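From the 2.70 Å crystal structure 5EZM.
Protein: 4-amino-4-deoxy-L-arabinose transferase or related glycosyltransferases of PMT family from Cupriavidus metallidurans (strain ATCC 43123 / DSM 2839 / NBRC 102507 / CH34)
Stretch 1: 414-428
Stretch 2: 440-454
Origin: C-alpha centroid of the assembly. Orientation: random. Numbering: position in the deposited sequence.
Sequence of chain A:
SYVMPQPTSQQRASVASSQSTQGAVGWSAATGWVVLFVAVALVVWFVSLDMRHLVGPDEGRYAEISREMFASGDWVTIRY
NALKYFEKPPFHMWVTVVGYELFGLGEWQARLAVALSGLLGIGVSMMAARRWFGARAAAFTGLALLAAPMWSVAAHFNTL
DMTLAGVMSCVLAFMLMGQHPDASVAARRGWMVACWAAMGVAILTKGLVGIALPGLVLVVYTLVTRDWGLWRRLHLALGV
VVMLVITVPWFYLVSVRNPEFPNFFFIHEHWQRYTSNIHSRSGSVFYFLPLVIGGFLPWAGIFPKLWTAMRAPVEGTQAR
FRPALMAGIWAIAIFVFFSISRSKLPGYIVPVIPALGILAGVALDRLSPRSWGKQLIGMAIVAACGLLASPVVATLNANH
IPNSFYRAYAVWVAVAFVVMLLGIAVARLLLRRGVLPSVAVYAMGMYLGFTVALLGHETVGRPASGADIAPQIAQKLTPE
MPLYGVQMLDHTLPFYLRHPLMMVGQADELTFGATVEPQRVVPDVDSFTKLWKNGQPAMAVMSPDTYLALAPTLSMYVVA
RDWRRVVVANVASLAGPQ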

# COMPACT_ATOMS: atom_id res chain seq x y z
N ALA A 414 16.32 16.75 0.52
CA ALA A 414 17.10 17.55 1.45
C ALA A 414 16.21 18.26 2.46
O ALA A 414 16.50 18.28 3.66
CB ALA A 414 17.95 18.56 0.68
N VAL A 415 15.10 18.84 1.99
CA VAL A 415 14.14 19.46 2.89
C VAL A 415 13.61 18.44 3.89
O VAL A 415 13.45 18.73 5.08
CB VAL A 415 13.00 20.12 2.10
CG1 VAL A 415 11.84 20.49 3.01
CG2 VAL A 415 13.50 21.35 1.37
N ALA A 416 13.33 17.21 3.42
CA ALA A 416 12.82 16.18 4.31
C ALA A 416 13.80 15.89 5.45
O ALA A 416 13.43 15.87 6.63
CB ALA A 416 12.52 14.91 3.52
N PHE A 417 15.08 15.67 5.11
CA PHE A 417 16.04 15.43 6.18
C PHE A 417 16.23 16.66 7.05
O PHE A 417 16.55 16.54 8.24
CB PHE A 417 17.37 14.96 5.60
CG PHE A 417 17.36 13.52 5.16
CD1 PHE A 417 17.24 12.50 6.08
CD2 PHE A 417 17.45 13.20 3.81
CE1 PHE A 417 17.22 11.18 5.68
CE2 PHE A 417 17.43 11.88 3.40
CZ PHE A 417 17.32 10.87 4.34
N VAL A 418 16.01 17.86 6.50
CA VAL A 418 16.14 19.07 7.31
C VAL A 418 15.03 19.13 8.35
O VAL A 418 15.28 19.43 9.53
CB VAL A 418 16.15 20.32 6.42
CG1 VAL A 418 15.89 21.57 7.24
CG2 VAL A 418 17.50 20.45 5.72
N VAL A 419 13.78 18.85 7.96
CA VAL A 419 12.71 18.88 8.94
C VAL A 419 12.87 17.75 9.95
O VAL A 419 12.54 17.90 11.13
CB VAL A 419 11.32 18.87 8.26
CG1 VAL A 419 11.19 17.72 7.30
CG2 VAL A 419 10.20 18.80 9.29
N MET A 420 13.42 16.60 9.52
CA MET A 420 13.79 15.57 10.48
C MET A 420 14.77 16.12 11.52
O MET A 420 14.59 15.92 12.73
CB MET A 420 14.40 14.37 9.77
CG MET A 420 13.43 13.56 8.94
SD MET A 420 14.23 12.14 8.17
CE MET A 420 13.00 11.69 6.95
N LEU A 421 15.81 16.82 11.06
CA LEU A 421 16.79 17.38 11.98
C LEU A 421 16.16 18.40 12.92
O LEU A 421 16.48 18.44 14.11
CB LEU A 421 17.94 18.01 11.21
CG LEU A 421 18.92 17.04 10.55
CD1 LEU A 421 19.97 17.79 9.75
CD2 LEU A 421 19.57 16.16 11.61
N LEU A 422 15.25 19.23 12.40
CA LEU A 422 14.56 20.19 13.25
C LEU A 422 13.78 19.48 14.35
O LEU A 422 13.94 19.79 15.54
CB LEU A 422 13.62 21.06 12.41
CG LEU A 422 14.29 22.01 11.42
CD1 LEU A 422 13.25 22.74 10.57
CD2 LEU A 422 15.18 23.00 12.14
N GLY A 423 12.96 18.49 13.97
CA GLY A 423 12.22 17.73 14.96
C GLY A 423 13.13 17.09 16.00
O GLY A 423 12.80 17.06 17.19
N ILE A 424 14.28 16.57 15.57
CA ILE A 424 15.23 15.98 16.51
C ILE A 424 15.74 17.04 17.48
O ILE A 424 15.84 16.80 18.69
CB ILE A 424 16.38 15.30 15.75
CG1 ILE A 424 15.88 14.07 15.00
CG2 ILE A 424 17.52 14.93 16.70
CD1 ILE A 424 16.94 13.40 14.17
N ALA A 425 16.05 18.23 16.96
CA ALA A 425 16.59 19.30 17.80
C ALA A 425 15.57 19.75 18.85
O ALA A 425 15.88 19.84 20.04
CB ALA A 425 17.02 20.48 16.93
N VAL A 426 14.34 20.04 18.41
CA VAL A 426 13.33 20.48 19.37
C VAL A 426 12.97 19.35 20.34
O VAL A 426 12.65 19.60 21.51
CB VAL A 426 12.10 21.04 18.65
CG1 VAL A 426 11.62 20.10 17.58
CG2 VAL A 426 10.98 21.33 19.63
N ALA A 427 13.05 18.09 19.89
CA ALA A 427 12.86 16.98 20.81
C ALA A 427 13.94 16.96 21.89
O ALA A 427 13.64 16.73 23.07
CB ALA A 427 12.85 15.65 20.05
N ARG A 428 15.19 17.22 21.50
CA ARG A 428 16.26 17.33 22.49
C ARG A 428 16.00 18.50 23.44
O ARG A 428 16.32 18.42 24.63
CB ARG A 428 17.61 17.49 21.80
CG ARG A 428 18.78 17.62 22.75
CD ARG A 428 18.83 16.46 23.73
NE ARG A 428 19.95 16.57 24.66
CZ ARG A 428 19.88 17.17 25.85
NH1 ARG A 428 18.74 17.73 26.25
NH2 ARG A 428 20.95 17.22 26.63
N ALA A 440 7.37 12.25 21.34
CA ALA A 440 6.23 12.72 20.54
C ALA A 440 6.67 13.74 19.50
O ALA A 440 6.31 13.64 18.32
CB ALA A 440 5.16 13.31 21.46
N VAL A 441 7.44 14.75 19.93
CA VAL A 441 7.93 15.76 18.99
C VAL A 441 8.85 15.13 17.95
O VAL A 441 8.77 15.46 16.76
CB VAL A 441 8.64 16.89 19.76
CG1 VAL A 441 9.24 17.88 18.80
CG2 VAL A 441 7.66 17.57 20.71
N TYR A 442 9.72 14.22 18.38
CA TYR A 442 10.63 13.54 17.46
C TYR A 442 9.85 12.75 16.41
O TYR A 442 10.14 12.84 15.21
CB TYR A 442 11.56 12.63 18.27
CG TYR A 442 12.26 11.53 17.51
CD1 TYR A 442 13.52 11.74 16.95
CD2 TYR A 442 11.69 10.27 17.38
CE1 TYR A 442 14.17 10.73 16.28
CE2 TYR A 442 12.34 9.26 16.71
CZ TYR A 442 13.58 9.49 16.16
OH TYR A 442 14.23 8.49 15.48
N ALA A 443 8.86 11.97 16.84
CA ALA A 443 8.06 11.20 15.90
C ALA A 443 7.28 12.10 14.95
O ALA A 443 7.12 11.78 13.77
CB ALA A 443 7.10 10.28 16.66
N MET A 444 6.77 13.23 15.45
CA MET A 444 6.10 14.18 14.57
C MET A 444 7.06 14.73 13.52
O MET A 444 6.70 14.86 12.34
CB MET A 444 5.49 15.32 15.39
CG MET A 444 4.93 16.46 14.56
SD MET A 444 3.53 15.97 13.52
CE MET A 444 2.25 15.72 14.75
N GLY A 445 8.29 15.06 13.93
CA GLY A 445 9.27 15.52 12.97
C GLY A 445 9.59 14.48 11.92
O GLY A 445 9.69 14.79 10.73
N MET A 446 9.76 13.22 12.34
CA MET A 446 10.02 12.15 11.39
C MET A 446 8.86 11.99 10.42
O MET A 446 9.07 11.88 9.21
CB MET A 446 10.28 10.84 12.14
CG MET A 446 11.60 10.80 12.85
SD MET A 446 12.95 10.92 11.67
CE MET A 446 14.12 11.89 12.61
N TYR A 447 7.63 11.97 10.94
CA TYR A 447 6.46 11.77 10.09
C TYR A 447 6.34 12.89 9.06
O TYR A 447 6.11 12.63 7.87
CB TYR A 447 5.20 11.68 10.95
CG TYR A 447 3.92 11.83 10.17
CD1 TYR A 447 3.53 10.86 9.26
CD2 TYR A 447 3.10 12.93 10.36
CE1 TYR A 447 2.36 10.99 8.54
CE2 TYR A 447 1.92 13.06 9.65
CZ TYR A 447 1.56 12.09 8.75
OH TYR A 447 0.38 12.22 8.04
N LEU A 448 6.48 14.14 9.50
CA LEU A 448 6.45 15.25 8.55
C LEU A 448 7.59 15.12 7.54
O LEU A 448 7.43 15.45 6.36
CB LEU A 448 6.52 16.58 9.29
CG LEU A 448 5.34 16.92 10.20
CD1 LEU A 448 5.54 18.28 10.86
CD2 LEU A 448 4.03 16.87 9.45
N GLY A 449 8.75 14.65 7.99
CA GLY A 449 9.90 14.47 7.12
C GLY A 449 9.64 13.49 6.00
O GLY A 449 9.77 13.84 4.82
N PHE A 450 9.27 12.26 6.35
CA PHE A 450 8.99 11.26 5.33
C PHE A 450 7.78 11.64 4.49
O PHE A 450 7.70 11.27 3.32
CB PHE A 450 8.81 9.89 5.97
CG PHE A 450 10.09 9.30 6.48
CD1 PHE A 450 11.02 8.76 5.61
CD2 PHE A 450 10.38 9.30 7.84
CE1 PHE A 450 12.20 8.22 6.08
CE2 PHE A 450 11.56 8.77 8.31
CZ PHE A 450 12.47 8.22 7.43
N THR A 451 6.84 12.39 5.07
CA THR A 451 5.73 12.91 4.27
C THR A 451 6.25 13.85 3.19
O THR A 451 5.85 13.75 2.02
CB THR A 451 4.72 13.63 5.16
OG1 THR A 451 4.07 12.67 6.01
CG2 THR A 451 3.67 14.34 4.31
N VAL A 452 7.17 14.75 3.55
CA VAL A 452 7.79 15.61 2.54
C VAL A 452 8.53 14.78 1.51
O VAL A 452 8.49 15.07 0.31
CB VAL A 452 8.71 16.65 3.21
CG1 VAL A 452 9.50 17.41 2.16
CG2 VAL A 452 7.90 17.61 4.06
N ALA A 453 9.22 13.73 1.96
CA ALA A 453 9.93 12.87 1.01
C ALA A 453 8.97 12.19 0.04
O ALA A 453 9.33 11.96 -1.12
CB ALA A 453 10.77 11.84 1.76
N LEU A 454 7.76 11.87 0.49
CA LEU A 454 6.79 11.24 -0.41
C LEU A 454 6.18 12.25 -1.36
O LEU A 454 6.07 12.00 -2.57
CB LEU A 454 5.71 10.52 0.40
CG LEU A 454 4.65 9.77 -0.41
CD1 LEU A 454 5.30 8.86 -1.44
CD2 LEU A 454 3.71 8.97 0.49

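The centre of this contact is built from absence. G423 and G445 face each other with CA of G423 4.2 Å from CA of G445, and a CB built on either glycine would point toward the other helix and land within 3 Å of the opposing CA. Without side chains there, two antiparallel helices, their axes at 175°, come as near as 7.7 Å. The first rule is plain: close helix packing is paid for with small residues where the backbones meet.

The same rule recurs at a second point, about two turns back along the first helix and about one turn on along the second. A416 and G449 form the second close point, with their CA atoms 4.4 Å apart, and CB of A416 rests 3.2 Å from O of G449. G449 also makes room for its neighbours: CG1 of V419 lies 3.5 Å from CA of G449, and an ideal CB on this glycine would fall 2.6 Å from CG of M420.

M420 is the large residue that uses this space. Its CA-to-CB bond points sideways, yet the extended m, t, t chain carries its end to the partner helix, where it sits as a knob among G445, M446, G449 and F450. Its CE stands 3.4 Å from the centroid of the F450 ring, only 6° off the ring normal, so the methyl's C-H bonds meet the pi face in a CH-pi contact. SD of M420 is farther, 4.6 Å from that centroid and oblique. M446 and F450 both start away from the first helix and return at their ends; CE of M446 reaches CD1 of I424 at 3.6 Å and CB of M420 at 3.8 Å.

Toward the C-terminal end of the first stretch, A427 points its small side chain toward the second helix, its CB 3.7 Å from CB of Y442, while CG1 of V426 meets CG1 of V441 at 3.5 Å. The Y442 ring offers its edge to I424, whose CG1 is 3.8 Å from CD1 of Y442. At the other end, CG1 of V415 touches CG1 of V452 at 4.0 Å, and CB of A416 lies 3.9 Å from CB of A453.

No hydrogen bond crosses between the stretches, so the 677 Å² they bury rests on shape and apolar contact. Polarity is settled within each helix or outside the pair: backbone amides bond to carbonyls four residues earlier, as in N of G449 to O of G445 at 2.9 Å. OG1 of T451, off the interface, donates to O of Y447 at 2.8 Å, and the Y442 hydroxyl finds its partner elsewhere in the structure.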